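Long-range contacts in bacterial leucyl aminopeptidase (Legionella pneumophila, PDB 6ESL), which removes N-terminal amino acids, leucine among them, from peptides as a zinc aminopeptidase secreted through the type II system, probably supplying nutrients during growth in amoebas: residues K278-F283 with E342-A347; A201-I206 with P247-W252; H21-V26 with I49-S54; A32-P37 with E58-L63. One frame throughout, in Å; residues are numbered along the deposited sequence.

How the contacts relate
Along the chain contacts 3 and 4 come first and interleave: 21-26, 32-37, 49-54, 58-63. Contact 3 pairs strands of a small antiparallel sheet, and contact 4 packs helix 57-67 against the loop before strand 39-43; their centres are 11 Å apart and they touch through Leu24 and Leu60. Contacts 2 and 1 follow in series inside the M28 peptidase domain, centres 10 Å apart; they touch, strands 203-209 and 277-282 being neighbours in one mixed sheet. The two groups do not touch: centres lie 39 to 47 Å apart, nearest atoms about 21 Å or more. Contacts 3 and 4 both touch the second subunit, where Thr61 packs on that chain's zinc ligand Glu257, consistent with a covered active site.

Contact 1: residues K278-F283 with E342-A347; sequences KAVVQF and EDIPAA
Val280 lays its CG2 methyl obliquely across CG2 of Ile344, the two methyls 3.9 Å apart. With CG1 anti to the backbone N (chi1 -178°), CG2 is left on the amide side of Val280, which is what aims it at Ile344. The CB atoms of Val280 and Ala346 meet next to this pair at 4.0 Å, and Trp339 of helix 336-340 touches all three residues. That helix ends in a Schellman motif with Asp343 as its C-prime residue, and the chain leaves it through Ile344 and Pro345 to become a strand. Pro345 slides its ring along the carbonyl of Lys278, CD coming to 3.5 Å from Lys278 O.

Beyond the proline the two chains run as parallel neighbours in the central mixed sheet of the M28 peptidase fold. Val280 is gripped from both ends: its N reaches Pro345 O at 2.9 Å, and its O accepts Ala347 N at 2.9 Å. The straightest of the three bonds, 152° at the hydrogen, runs from Gln282 N to Ala347 O over 2.9 Å. Helix 306-320 covers Ala347 with Leu308 and Leu312. Gln282, bent at chi2 (69°), turns its amide out of the contact: NE2 bonds to Ser334 OG, and the side chain lies about 6 Å from a bound zinc.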
loop_
_atom_site.group_PDB
_atom_site.type_symbol
_atom_site.label_atom_id
_atom_site.label_comp_id
_atom_site.label_asym_id
_atom_site.label_seq_id
_atom_site.Cartn_x
_atom_site.Cartn_y
_atom_site.Cartn_z
ATOM N N LYS B 278 8.924 -15.719 6.949
ATOM C CA LYS B 278 7.826 -14.847 7.311
ATOM C C LYS B 278 7.873 -13.496 6.594
ATOM O O LYS B 278 6.865 -13.016 6.116
ATOM C CB LYS B 278 7.851 -14.574 8.840
ATOM C CG LYS B 278 6.771 -13.567 9.207
ATOM C CD LYS B 278 6.211 -13.586 10.608
ATOM C CE LYS B 278 4.825 -12.935 10.485
ATOM N NZ LYS B 278 4.228 -12.531 11.768
ATOM N N ALA B 279 9.056 -12.851 6.588
ATOM C CA ALA B 279 9.167 -11.507 6.008
ATOM C C ALA B 279 10.607 -11.188 5.565
ATOM O O ALA B 279 11.597 -11.571 6.244
ATOM C CB ALA B 279 8.666 -10.460 6.986
ATOM N N VAL B 280 10.682 -10.429 4.462
ATOM C CA VAL B 280 11.944 -10.063 3.829
ATOM C C VAL B 280 12.029 -8.528 3.638
ATOM O O VAL B 280 11.035 -7.892 3.214
ATOM C CB VAL B 280 12.024 -10.755 2.459
ATOM C CG1 VAL B 280 13.316 -10.450 1.799
ATOM C CG2 VAL B 280 11.883 -12.248 2.660
ATOM N N VAL B 281 13.192 -7.929 3.911
ATOM C CA VAL B 281 13.447 -6.577 3.484
ATOM C C VAL B 281 14.702 -6.581 2.599
ATOM O O VAL B 281 15.645 -7.427 2.802
ATOM C CB VAL B 281 13.561 -5.587 4.681
ATOM C CG1 VAL B 281 14.671 -5.970 5.626
ATOM C CG2 VAL B 281 13.712 -4.130 4.269
ATOM N N GLN B 282 14.714 -5.683 1.636
ATOM C CA GLN B 282 15.835 -5.477 0.754
ATOM C C GLN B 282 16.393 -4.063 0.916
ATOM O O GLN B 282 15.651 -3.054 0.835
ATOM C CB GLN B 282 15.399 -5.730 -0.685
ATOM C CG GLN B 282 16.378 -5.380 -1.809
ATOM C CD GLN B 282 17.580 -6.288 -1.858
ATOM O OE1 GLN B 282 17.708 -7.228 -1.055
ATOM N NE2 GLN B 282 18.432 -6.074 -2.878
ATOM N N PHE B 283 17.707 -4.007 1.078
ATOM C CA PHE B 283 18.471 -2.727 1.087
ATOM C C PHE B 283 19.324 -2.593 -0.154
ATOM O O PHE B 283 20.404 -3.281 -0.281
ATOM C CB PHE B 283 19.275 -2.606 2.368
ATOM C CG PHE B 283 18.436 -2.482 3.585
ATOM C CD1 PHE B 283 17.984 -1.220 4.022
ATOM C CD2 PHE B 283 18.050 -3.571 4.286
ATOM C CE1 PHE B 283 17.151 -1.099 5.133
ATOM C CE2 PHE B 283 17.283 -3.458 5.409
ATOM C CZ PHE B 283 16.774 -2.209 5.781
ATOM N N GLU B 342 7.280 -15.454 -5.218
ATOM C CA GLU B 342 6.858 -16.688 -4.564
ATOM C C GLU B 342 5.893 -16.391 -3.424
ATOM O O GLU B 342 5.784 -17.197 -2.519
ATOM C CB GLU B 342 8.070 -17.447 -4.033
ATOM C CG GLU B 342 9.076 -17.784 -5.135
ATOM C CD GLU B 342 8.563 -18.781 -6.133
ATOM O OE1 GLU B 342 8.224 -19.869 -5.698
ATOM O OE2 GLU B 342 8.543 -18.509 -7.366
ATOM N N ASP B 343 5.223 -15.243 -3.475
ATOM C CA ASP B 343 4.312 -14.757 -2.441
ATOM C C ASP B 343 4.865 -14.752 -1.042
ATOM O O ASP B 343 4.175 -15.040 -0.116
ATOM C CB ASP B 343 3.012 -15.582 -2.477
ATOM C CG ASP B 343 2.278 -15.398 -3.755
ATOM O OD1 ASP B 343 1.944 -14.260 -4.146
ATOM O OD2 ASP B 343 2.076 -16.392 -4.427
ATOM N N ILE B 344 6.142 -14.467 -0.869
ATOM C CA ILE B 344 6.710 -14.296 0.458
ATOM C C ILE B 344 6.696 -12.780 0.683
ATOM O O ILE B 344 7.157 -12.057 -0.181
ATOM C CB ILE B 344 8.103 -14.927 0.509
ATOM C CG1 ILE B 344 7.938 -16.478 0.462
ATOM C CG2 ILE B 344 8.813 -14.501 1.757
ATOM C CD1 ILE B 344 9.216 -17.277 0.174
ATOM N N PRO B 345 6.142 -12.286 1.829
ATOM C CA PRO B 345 6.047 -10.853 2.067
ATOM C C PRO B 345 7.444 -10.155 2.062
ATOM O O PRO B 345 8.329 -10.622 2.743
ATOM C CB PRO B 345 5.379 -10.784 3.450
ATOM C CG PRO B 345 4.500 -12.013 3.490
ATOM C CD PRO B 345 5.481 -13.021 2.928
ATOM N N ALA B 346 7.596 -9.121 1.229
ATOM C CA ALA B 346 8.864 -8.492 0.985
ATOM C C ALA B 346 8.692 -7.019 0.790
ATOM O O ALA B 346 7.661 -6.550 0.250
ATOM C CB ALA B 346 9.545 -9.112 -0.229
ATOM N N ALA B 347 9.658 -6.267 1.254
ATOM C CA ALA B 347 9.554 -4.797 1.226
ATOM C C ALA B 347 10.921 -4.214 0.881
ATOM O O ALA B 347 11.946 -4.886 1.110
ATOM C CB ALA B 347 9.103 -4.268 2.555
#

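Contact 2: residues A201-I206 with P247-W252; sequences APAIVI and PIYFIW
Ile204 O is held twice by the neighbouring strand: Tyr249 N donates to it over 2.7 Å in an almost linear bond (170° at the hydrogen), and the CA-H of Ile248 adds a weaker contact. The pairing is that of a beta-alpha-beta unit, strand 203-209, helix 220-239 and strand 248-253, with the two strands lying side by side and parallel in the central sheet of the peptidase and twisted 24° against each other. Tyr249 is bonded at both its backbone ends: its N gives to Ile204 O, and its O takes Ile206 N at 2.8 Å. Ile204 N to Pro247 O and Ile251 N to Ile206 O complete four backbone bonds.

On the face that carries Ile206, Ile248 and Phe250, Ile206 does most of the filling. It lies alongside Phe250 pointing the same way; its CD1 sits over one face of the ring, 4.0 Å above the plane and displaced toward the rim, while the same methyl comes to 4.0 Å from CG2 of Ile248. Helices 220-239 and 373-391 close over this side. The opposite face has Val205 CG1 crossing obliquely over Ile251 CD1 at 3.7 Å, and the Tyr249 ring, which also makes an edge-to-face pair with Phe270. Strand 203-209 ends in the zinc ligand His209; the side chain of Ile251 is still about 14 Å from a bound zinc.

At the start of the strands Ala203 CB lies in the plane of the Tyr249 ring, at its edge, 3.5 Å from CE1.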
loop_
_atom_site.group_PDB
_atom_site.type_symbol
_atom_site.label_atom_id
_atom_site.label_comp_id
_atom_site.label_asym_id
_atom_site.label_seq_id
_atom_site.Cartn_x
_atom_site.Cartn_y
_atom_site.Cartn_z
ATOM N N ALA B 201 11.022 -21.908 12.952
ATOM C CA ALA B 201 9.955 -20.968 12.813
ATOM C C ALA B 201 10.202 -20.149 11.532
ATOM O O ALA B 201 11.337 -20.052 11.061
ATOM C CB ALA B 201 9.855 -20.088 14.038
ATOM N N PRO B 202 9.144 -19.633 10.930
ATOM C CA PRO B 202 9.355 -18.807 9.704
ATOM C C PRO B 202 10.314 -17.642 9.941
ATOM O O PRO B 202 10.216 -16.958 10.949
ATOM C CB PRO B 202 7.915 -18.384 9.314
ATOM C CG PRO B 202 7.055 -19.550 9.833
ATOM C CD PRO B 202 7.708 -19.906 11.169
ATOM N N ALA B 203 11.344 -17.533 9.104
ATOM C CA ALA B 203 12.465 -16.616 9.360
ATOM C C ALA B 203 12.188 -15.157 8.961
ATOM O O ALA B 203 11.252 -14.871 8.196
ATOM C CB ALA B 203 13.695 -17.092 8.632
ATOM N N ILE B 204 13.110 -14.301 9.363
ATOM C CA ILE B 204 13.121 -12.902 9.014
ATOM C C ILE B 204 14.374 -12.728 8.185
ATOM O O ILE B 204 15.432 -13.068 8.621
ATOM C CB ILE B 204 13.257 -12.000 10.239
ATOM C CG1 ILE B 204 12.034 -12.047 11.123
ATOM C CG2 ILE B 204 13.498 -10.574 9.837
ATOM C CD1 ILE B 204 10.723 -12.103 10.391
ATOM N N VAL B 205 14.265 -12.163 7.003
ATOM C CA VAL B 205 15.409 -12.007 6.133
ATOM C C VAL B 205 15.763 -10.545 5.800
ATOM O O VAL B 205 14.899 -9.800 5.481
ATOM C CB VAL B 205 15.171 -12.740 4.814
ATOM C CG1 VAL B 205 16.306 -12.558 3.861
ATOM C CG2 VAL B 205 14.780 -14.181 5.004
ATOM N N ILE B 206 17.029 -10.171 5.892
ATOM C CA ILE B 206 17.509 -8.861 5.550
ATOM C C ILE B 206 18.557 -9.018 4.497
ATOM O O ILE B 206 19.524 -9.677 4.719
ATOM C CB ILE B 206 18.116 -8.159 6.767
ATOM C CG1 ILE B 206 17.076 -7.890 7.825
ATOM C CG2 ILE B 206 18.755 -6.851 6.388
ATOM C CD1 ILE B 206 17.089 -8.879 8.943
ATOM N N PRO B 247 14.521 -17.417 13.500
ATOM C CA PRO B 247 15.859 -17.190 12.940
ATOM C C PRO B 247 15.865 -15.864 12.124
ATOM O O PRO B 247 14.837 -15.465 11.521
ATOM C CB PRO B 247 16.067 -18.379 12.028
ATOM C CG PRO B 247 14.701 -18.865 11.691
ATOM C CD PRO B 247 13.752 -18.432 12.748
ATOM N N ILE B 248 17.027 -15.224 12.126
ATOM C CA ILE B 248 17.262 -13.995 11.416
ATOM C C ILE B 248 18.318 -14.228 10.324
ATOM O O ILE B 248 19.502 -14.512 10.643
ATOM C CB ILE B 248 17.736 -12.886 12.365
ATOM C CG1 ILE B 248 16.630 -12.514 13.354
ATOM C CG2 ILE B 248 18.123 -11.644 11.589
ATOM C CD1 ILE B 248 17.192 -11.767 14.570
ATOM N N TYR B 249 17.955 -14.006 9.059
ATOM C CA TYR B 249 18.999 -14.179 8.050
ATOM C C TYR B 249 19.512 -12.823 7.553
ATOM O O TYR B 249 18.750 -11.954 7.211
ATOM C CB TYR B 249 18.538 -15.066 6.870
ATOM C CG TYR B 249 18.285 -16.547 7.132
ATOM C CD1 TYR B 249 17.071 -16.986 7.538
ATOM C CD2 TYR B 249 19.293 -17.523 6.847
ATOM C CE1 TYR B 249 16.817 -18.363 7.744
ATOM C CE2 TYR B 249 19.076 -18.877 7.034
ATOM C CZ TYR B 249 17.832 -19.294 7.469
ATOM O OH TYR B 249 17.547 -20.615 7.602
ATOM N N PHE B 250 20.798 -12.710 7.447
ATOM C CA PHE B 250 21.441 -11.688 6.679
ATOM C C PHE B 250 22.027 -12.236 5.394
ATOM O O PHE B 250 22.810 -13.130 5.418
ATOM C CB PHE B 250 22.484 -10.866 7.474
ATOM C CG PHE B 250 21.877 -10.024 8.548
ATOM C CD1 PHE B 250 21.632 -10.594 9.823
ATOM C CD2 PHE B 250 21.589 -8.648 8.358
ATOM C CE1 PHE B 250 21.074 -9.795 10.846
ATOM C CE2 PHE B 250 21.049 -7.851 9.363
ATOM C CZ PHE B 250 20.774 -8.426 10.594
ATOM N N ILE B 251 21.624 -11.663 4.237
ATOM C CA ILE B 251 21.976 -12.247 2.974
ATOM C C ILE B 251 22.571 -11.208 2.060
ATOM O O ILE B 251 21.956 -10.168 1.861
ATOM C CB ILE B 251 20.721 -12.909 2.317
ATOM C CG1 ILE B 251 20.052 -13.844 3.311
ATOM C CG2 ILE B 251 21.143 -13.655 1.040
ATOM C CD1 ILE B 251 19.008 -14.809 2.783
ATOM N N TRP B 252 23.706 -11.524 1.426
ATOM C CA TRP B 252 24.275 -10.711 0.409
ATOM C C TRP B 252 24.177 -11.474 -0.912
ATOM O O TRP B 252 24.878 -12.447 -1.116
ATOM C CB TRP B 252 25.678 -10.330 0.692
ATOM C CG TRP B 252 25.850 -9.371 1.925
ATOM C CD1 TRP B 252 26.000 -8.028 1.897
ATOM C CD2 TRP B 252 25.828 -9.731 3.323
ATOM N NE1 TRP B 252 26.095 -7.519 3.167
ATOM C CE2 TRP B 252 25.992 -8.539 4.057
ATOM C CE3 TRP B 252 25.670 -10.945 4.030
ATOM C CZ2 TRP B 252 26.053 -8.532 5.483
ATOM C CZ3 TRP B 252 25.694 -10.905 5.458
ATOM C CH2 TRP B 252 25.884 -9.722 6.146
#

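Contact 3: residues H21-V26 with I49-S54; sequences HEQLQV and IIDVLS
Leu24 is the bump that fits between two branched neighbours on the opposite strand. Its CD1 meets Val52 CG2 at 4.0 Å, the two side chains crossing at about a right angle, and its CB rests 4.1 Å from CG1 of Ile50. That CG1 stands in the crowded position between backbone N and carbonyl carbon (chi1 63°), and Val26 comes at it obliquely, CG2 to Ile50 CG1 4.0 Å, so Ile50 fills the dip between Leu24 and Val26.

The other face of this antiparallel pairing is polar at one end. Gln23, bent at chi2, lies alongside Asp51, and NE2 donates to the anti lone pair of OD2 over 2.9 Å at 169°; amide and carboxylate planes are only 18° apart, so the two groups are nearly coplanar, meeting edge to edge. Further along, Ile49 CG1 fits against the aliphatic part of Gln25, 3.9 Å from its CG. Glu22 pairs with Val52 and Leu24 with Ile50, each pair joined by two backbone bonds. Beyond the sheet, the carboxylate of Glu22 bonds to Tyr186 and forms a salt bridge to Arg258, both of the second subunit.

Strands 39-43 and 73-74 border the pair as the outer members of a four-stranded sheet, and helix 57-67 lies over the Leu24 and Ile50 face, touching both through Leu60.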
loop_
_atom_site.group_PDB
_atom_site.type_symbol
_atom_site.label_atom_id
_atom_site.label_comp_id
_atom_site.label_asym_id
_atom_site.label_seq_id
_atom_site.Cartn_x
_atom_site.Cartn_y
_atom_site.Cartn_z
ATOM N N HIS B 21 -37.848 -10.053 -1.359
ATOM C CA HIS B 21 -36.650 -10.746 -1.002
ATOM C C HIS B 21 -35.511 -9.942 -1.568
ATOM O O HIS B 21 -35.636 -9.361 -2.616
ATOM C CB HIS B 21 -36.517 -12.164 -1.659
ATOM C CG HIS B 21 -37.561 -13.153 -1.267
ATOM N ND1 HIS B 21 -37.793 -14.340 -1.951
ATOM C CD2 HIS B 21 -38.392 -13.172 -0.198
ATOM C CE1 HIS B 21 -38.733 -15.028 -1.333
ATOM N NE2 HIS B 21 -39.088 -14.359 -0.250
ATOM N N GLU B 22 -34.334 -10.166 -1.034
ATOM C CA GLU B 22 -33.075 -9.594 -1.464
ATOM C C GLU B 22 -31.984 -10.644 -1.503
ATOM O O GLU B 22 -32.046 -11.657 -0.826
ATOM C CB GLU B 22 -32.657 -8.408 -0.561
ATOM C CG GLU B 22 -33.739 -7.350 -0.362
ATOM C CD GLU B 22 -33.276 -6.064 0.322
ATOM O OE1 GLU B 22 -33.708 -5.873 1.453
ATOM O OE2 GLU B 22 -32.615 -5.261 -0.324
ATOM N N GLN B 23 -31.064 -10.460 -2.387
ATOM C CA GLN B 23 -29.922 -11.288 -2.505
ATOM C C GLN B 23 -28.678 -10.549 -2.002
ATOM O O GLN B 23 -28.308 -9.412 -2.457
ATOM C CB GLN B 23 -29.712 -11.765 -3.921
ATOM C CG GLN B 23 -30.998 -12.534 -4.429
ATOM C CD GLN B 23 -32.171 -11.603 -4.818
ATOM O OE1 GLN B 23 -31.905 -10.615 -5.529
ATOM N NE2 GLN B 23 -33.300 -11.817 -4.302
ATOM N N LEU B 24 -27.984 -11.286 -1.125
ATOM C CA LEU B 24 -26.731 -10.792 -0.457
ATOM C C LEU B 24 -25.577 -11.691 -0.748
ATOM O O LEU B 24 -25.751 -12.938 -0.670
ATOM C CB LEU B 24 -26.983 -10.755 1.017
ATOM C CG LEU B 24 -28.221 -10.023 1.479
ATOM C CD1 LEU B 24 -28.329 -10.061 2.974
ATOM C CD2 LEU B 24 -28.181 -8.586 0.943
ATOM N N GLN B 25 -24.436 -11.092 -1.070
ATOM C CA GLN B 25 -23.168 -11.781 -1.173
ATOM C C GLN B 25 -22.493 -11.700 0.200
ATOM O O GLN B 25 -22.280 -10.586 0.689
ATOM C CB GLN B 25 -22.256 -11.291 -2.240
ATOM C CG GLN B 25 -21.036 -12.159 -2.455
ATOM C CD GLN B 25 -20.258 -11.836 -3.755
ATOM O OE1 GLN B 25 -19.026 -11.926 -3.802
ATOM N NE2 GLN B 25 -20.981 -11.389 -4.778
ATOM N N VAL B 26 -22.273 -12.889 0.803
ATOM C CA VAL B 26 -21.834 -13.021 2.169
ATOM C C VAL B 26 -20.512 -13.829 2.231
ATOM O O VAL B 26 -20.425 -14.951 1.651
ATOM C CB VAL B 26 -22.945 -13.666 2.958
ATOM C CG1 VAL B 26 -22.666 -13.678 4.446
ATOM C CG2 VAL B 26 -24.259 -12.906 2.797
ATOM N N ILE B 49 -23.856 -16.511 -2.119
ATOM C CA ILE B 49 -24.949 -15.596 -2.379
ATOM C C ILE B 49 -26.199 -16.224 -1.892
ATOM O O ILE B 49 -26.643 -17.330 -2.337
ATOM C CB ILE B 49 -25.012 -15.163 -3.866
ATOM C CG1 ILE B 49 -23.782 -14.397 -4.192
ATOM C CG2 ILE B 49 -26.308 -14.403 -4.131
ATOM C CD1 ILE B 49 -23.474 -14.125 -5.642
ATOM N N ILE B 50 -26.868 -15.503 -1.019
ATOM C CA ILE B 50 -28.047 -15.998 -0.413
ATOM C C ILE B 50 -29.244 -15.115 -0.742
ATOM O O ILE B 50 -29.071 -13.945 -1.088
ATOM C CB ILE B 50 -27.930 -16.090 1.132
ATOM C CG1 ILE B 50 -27.726 -14.705 1.805
ATOM C CG2 ILE B 50 -26.747 -16.995 1.497
ATOM C CD1 ILE B 50 -27.928 -14.765 3.295
ATOM N N ASP B 51 -30.406 -15.706 -0.658
ATOM C CA ASP B 51 -31.645 -14.999 -0.787
ATOM C C ASP B 51 -32.271 -14.952 0.570
ATOM O O ASP B 51 -32.408 -16.019 1.225
ATOM C CB ASP B 51 -32.605 -15.819 -1.741
ATOM C CG ASP B 51 -33.902 -15.117 -1.977
ATOM O OD1 ASP B 51 -34.817 -15.253 -1.166
ATOM O OD2 ASP B 51 -33.967 -14.308 -2.910
ATOM N N VAL B 52 -32.796 -13.813 0.943
ATOM C CA VAL B 52 -33.449 -13.665 2.216
ATOM C C VAL B 52 -34.579 -12.685 2.115
ATOM O O VAL B 52 -34.648 -11.959 1.185
ATOM C CB VAL B 52 -32.482 -13.102 3.262
ATOM C CG1 VAL B 52 -31.315 -14.026 3.425
ATOM C CG2 VAL B 52 -32.007 -11.721 2.856
ATOM N N LEU B 53 -35.482 -12.689 3.067
ATOM C CA LEU B 53 -36.525 -11.693 3.101
ATOM C C LEU B 53 -35.891 -10.351 3.443
ATOM O O LEU B 53 -34.979 -10.301 4.232
ATOM C CB LEU B 53 -37.496 -11.973 4.208
ATOM C CG LEU B 53 -38.484 -13.123 4.153
ATOM C CD1 LEU B 53 -39.503 -12.855 5.222
ATOM C CD2 LEU B 53 -39.132 -13.173 2.800
ATOM N N SER B 54 -36.420 -9.248 2.930
ATOM C CA SER B 54 -35.899 -7.914 3.242
ATOM C C SER B 54 -36.048 -7.518 4.698
ATOM O O SER B 54 -35.290 -6.745 5.215
ATOM C CB SER B 54 -36.462 -6.826 2.343
ATOM O OG SER B 54 -37.816 -6.665 2.559
#

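Contact 4: residues A32-P37 with E58-L63; sequences AKITVP and ETLTIL
Helix 57-67 packs against the loop that leads from helix 28-31 to strand 39-43, a corner of the small N-terminal domain that the nearby Cys29-Cys69 disulfide also ties together. The contact is made of van der Waals touches alone, and its tight part gathers on the CD2 methyls of two leucines. Leu60, with CG anti to the carbonyl carbon (chi1 -58°), sends CD2 into the notch between Ile34 and Val36: CD2 lies 3.9 Å from Ile34 CG2 and 3.8 Å from Val36 CG2. Ile34 crosses Leu60 at about a right angle, while Val36 meets it obliquely. Both Ile34 and Leu60 are buried, and each also rests on Ile50 of strand 47-53, so Ile50 backs the notch from the sheet side. Almost one helical turn further on, Leu63 points at the loop, although it remains partly exposed. With its CG anti to the backbone N, CD2 lies against the loop backbone, 3.6 Å from Lys33 O, and comes to 4.1 Å from Ile34 CG1, the two side chains crossing at about a right angle.

The solvent side is made by exposed residues. Lys33 starts toward the helix, but its chain, bent at chi2 and chi3, carries the ammonium end away. Elsewhere on the helix, Glu58 and Thr61 turn to the second subunit. Thr59 slides past Val36 in the opposite direction and adds one close but small touch at the rim, CG2 to Val36 CG1 3.6 Å.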
loop_
_atom_site.group_PDB
_atom_site.type_symbol
_atom_site.label_atom_id
_atom_site.label_comp_id
_atom_site.label_asym_id
_atom_site.label_seq_id
_atom_site.Cartn_x
_atom_site.Cartn_y
_atom_site.Cartn_z
ATOM N N ALA B 32 -21.628 -18.925 7.757
ATOM C CA ALA B 32 -21.710 -20.019 8.708
ATOM C C ALA B 32 -22.585 -19.720 9.947
ATOM O O ALA B 32 -23.118 -20.634 10.505
ATOM C CB ALA B 32 -20.316 -20.480 9.125
ATOM N N LYS B 33 -22.738 -18.460 10.345
ATOM C CA LYS B 33 -23.460 -18.107 11.551
ATOM C C LYS B 33 -24.895 -17.667 11.304
ATOM O O LYS B 33 -25.621 -17.431 12.247
ATOM C CB LYS B 33 -22.714 -17.007 12.325
ATOM C CG LYS B 33 -21.212 -17.272 12.634
ATOM C CD LYS B 33 -20.903 -18.340 13.703
ATOM C CE LYS B 33 -21.326 -17.960 15.148
ATOM N NZ LYS B 33 -21.507 -19.116 16.125
ATOM N N ILE B 34 -25.327 -17.604 10.046
ATOM C CA ILE B 34 -26.680 -17.101 9.744
ATOM C C ILE B 34 -27.706 -18.096 10.174
ATOM O O ILE B 34 -27.615 -19.258 9.801
ATOM C CB ILE B 34 -26.858 -16.776 8.225
ATOM C CG1 ILE B 34 -25.978 -15.632 7.850
ATOM C CG2 ILE B 34 -28.328 -16.435 7.913
ATOM C CD1 ILE B 34 -25.838 -15.344 6.360
ATOM N N THR B 35 -28.692 -17.666 10.955
ATOM C CA THR B 35 -29.850 -18.516 11.303
ATOM C C THR B 35 -31.235 -18.016 10.880
ATOM O O THR B 35 -32.225 -18.725 11.074
ATOM C CB THR B 35 -29.927 -18.815 12.811
ATOM O OG1 THR B 35 -30.150 -17.605 13.531
ATOM C CG2 THR B 35 -28.621 -19.471 13.270
ATOM N N VAL B 36 -31.342 -16.822 10.302
ATOM C CA VAL B 36 -32.585 -16.465 9.625
ATOM C C VAL B 36 -32.802 -17.431 8.419
ATOM O O VAL B 36 -31.837 -17.976 7.837
ATOM C CB VAL B 36 -32.616 -14.963 9.184
ATOM C CG1 VAL B 36 -32.243 -13.996 10.341
ATOM C CG2 VAL B 36 -31.710 -14.684 8.040
ATOM N N PRO B 37 -34.057 -17.638 8.027
ATOM C CA PRO B 37 -34.314 -18.389 6.789
ATOM C C PRO B 37 -33.624 -17.790 5.557
ATOM O O PRO B 37 -33.566 -16.555 5.395
ATOM C CB PRO B 37 -35.842 -18.318 6.647
ATOM C CG PRO B 37 -36.399 -17.893 7.982
ATOM C CD PRO B 37 -35.289 -17.174 8.696
ATOM N N GLU B 58 -31.560 -6.386 8.328
ATOM C CA GLU B 58 -31.009 -5.650 9.475
ATOM C C GLU B 58 -30.493 -6.637 10.566
ATOM O O GLU B 58 -29.485 -6.400 11.212
ATOM C CB GLU B 58 -32.128 -4.752 10.099
ATOM C CG GLU B 58 -31.515 -3.667 10.974
ATOM C CD GLU B 58 -32.444 -2.499 11.167
ATOM O OE1 GLU B 58 -33.109 -2.532 12.201
ATOM O OE2 GLU B 58 -32.499 -1.575 10.290
ATOM N N THR B 59 -31.199 -7.721 10.733
ATOM C CA THR B 59 -30.751 -8.845 11.566
ATOM C C THR B 59 -29.379 -9.314 11.158
ATOM O O THR B 59 -28.485 -9.503 12.061
ATOM C CB THR B 59 -31.785 -9.945 11.599
ATOM O OG1 THR B 59 -32.956 -9.439 12.227
ATOM C CG2 THR B 59 -31.311 -11.132 12.392
ATOM N N LEU B 60 -29.132 -9.381 9.830
ATOM C CA LEU B 60 -27.835 -9.784 9.351
ATOM C C LEU B 60 -26.769 -8.723 9.559
ATOM O O LEU B 60 -25.621 -9.038 9.650
ATOM C CB LEU B 60 -27.854 -10.224 7.870
ATOM C CG LEU B 60 -28.848 -11.401 7.620
ATOM C CD1 LEU B 60 -28.744 -11.895 6.170
ATOM C CD2 LEU B 60 -28.588 -12.587 8.553
ATOM N N THR B 61 -27.147 -7.457 9.559
ATOM C CA THR B 61 -26.215 -6.378 9.897
ATOM C C THR B 61 -25.730 -6.519 11.354
ATOM O O THR B 61 -24.518 -6.393 11.599
ATOM C CB THR B 61 -26.850 -4.984 9.691
ATOM O OG1 THR B 61 -27.166 -4.836 8.303
ATOM C CG2 THR B 61 -25.855 -3.843 10.087
ATOM N N ILE B 62 -26.632 -6.739 12.239
ATOM C CA ILE B 62 -26.349 -6.923 13.655
ATOM C C ILE B 62 -25.449 -8.138 13.822
ATOM O O ILE B 62 -24.415 -8.047 14.456
ATOM C CB ILE B 62 -27.593 -7.058 14.552
ATOM C CG1 ILE B 62 -28.518 -5.806 14.499
ATOM C CG2 ILE B 62 -27.208 -7.291 16.010
ATOM C CD1 ILE B 62 -27.764 -4.497 14.600
ATOM N N LEU B 63 -25.828 -9.245 13.197
ATOM C CA LEU B 63 -24.999 -10.417 13.221
ATOM C C LEU B 63 -23.596 -10.130 12.734
ATOM O O LEU B 63 -22.663 -10.532 13.420
ATOM C CB LEU B 63 -25.606 -11.614 12.491
ATOM C CG LEU B 63 -24.788 -12.903 12.505
ATOM C CD1 LEU B 63 -24.768 -13.480 13.914
ATOM C CD2 LEU B 63 -25.386 -13.944 11.501
#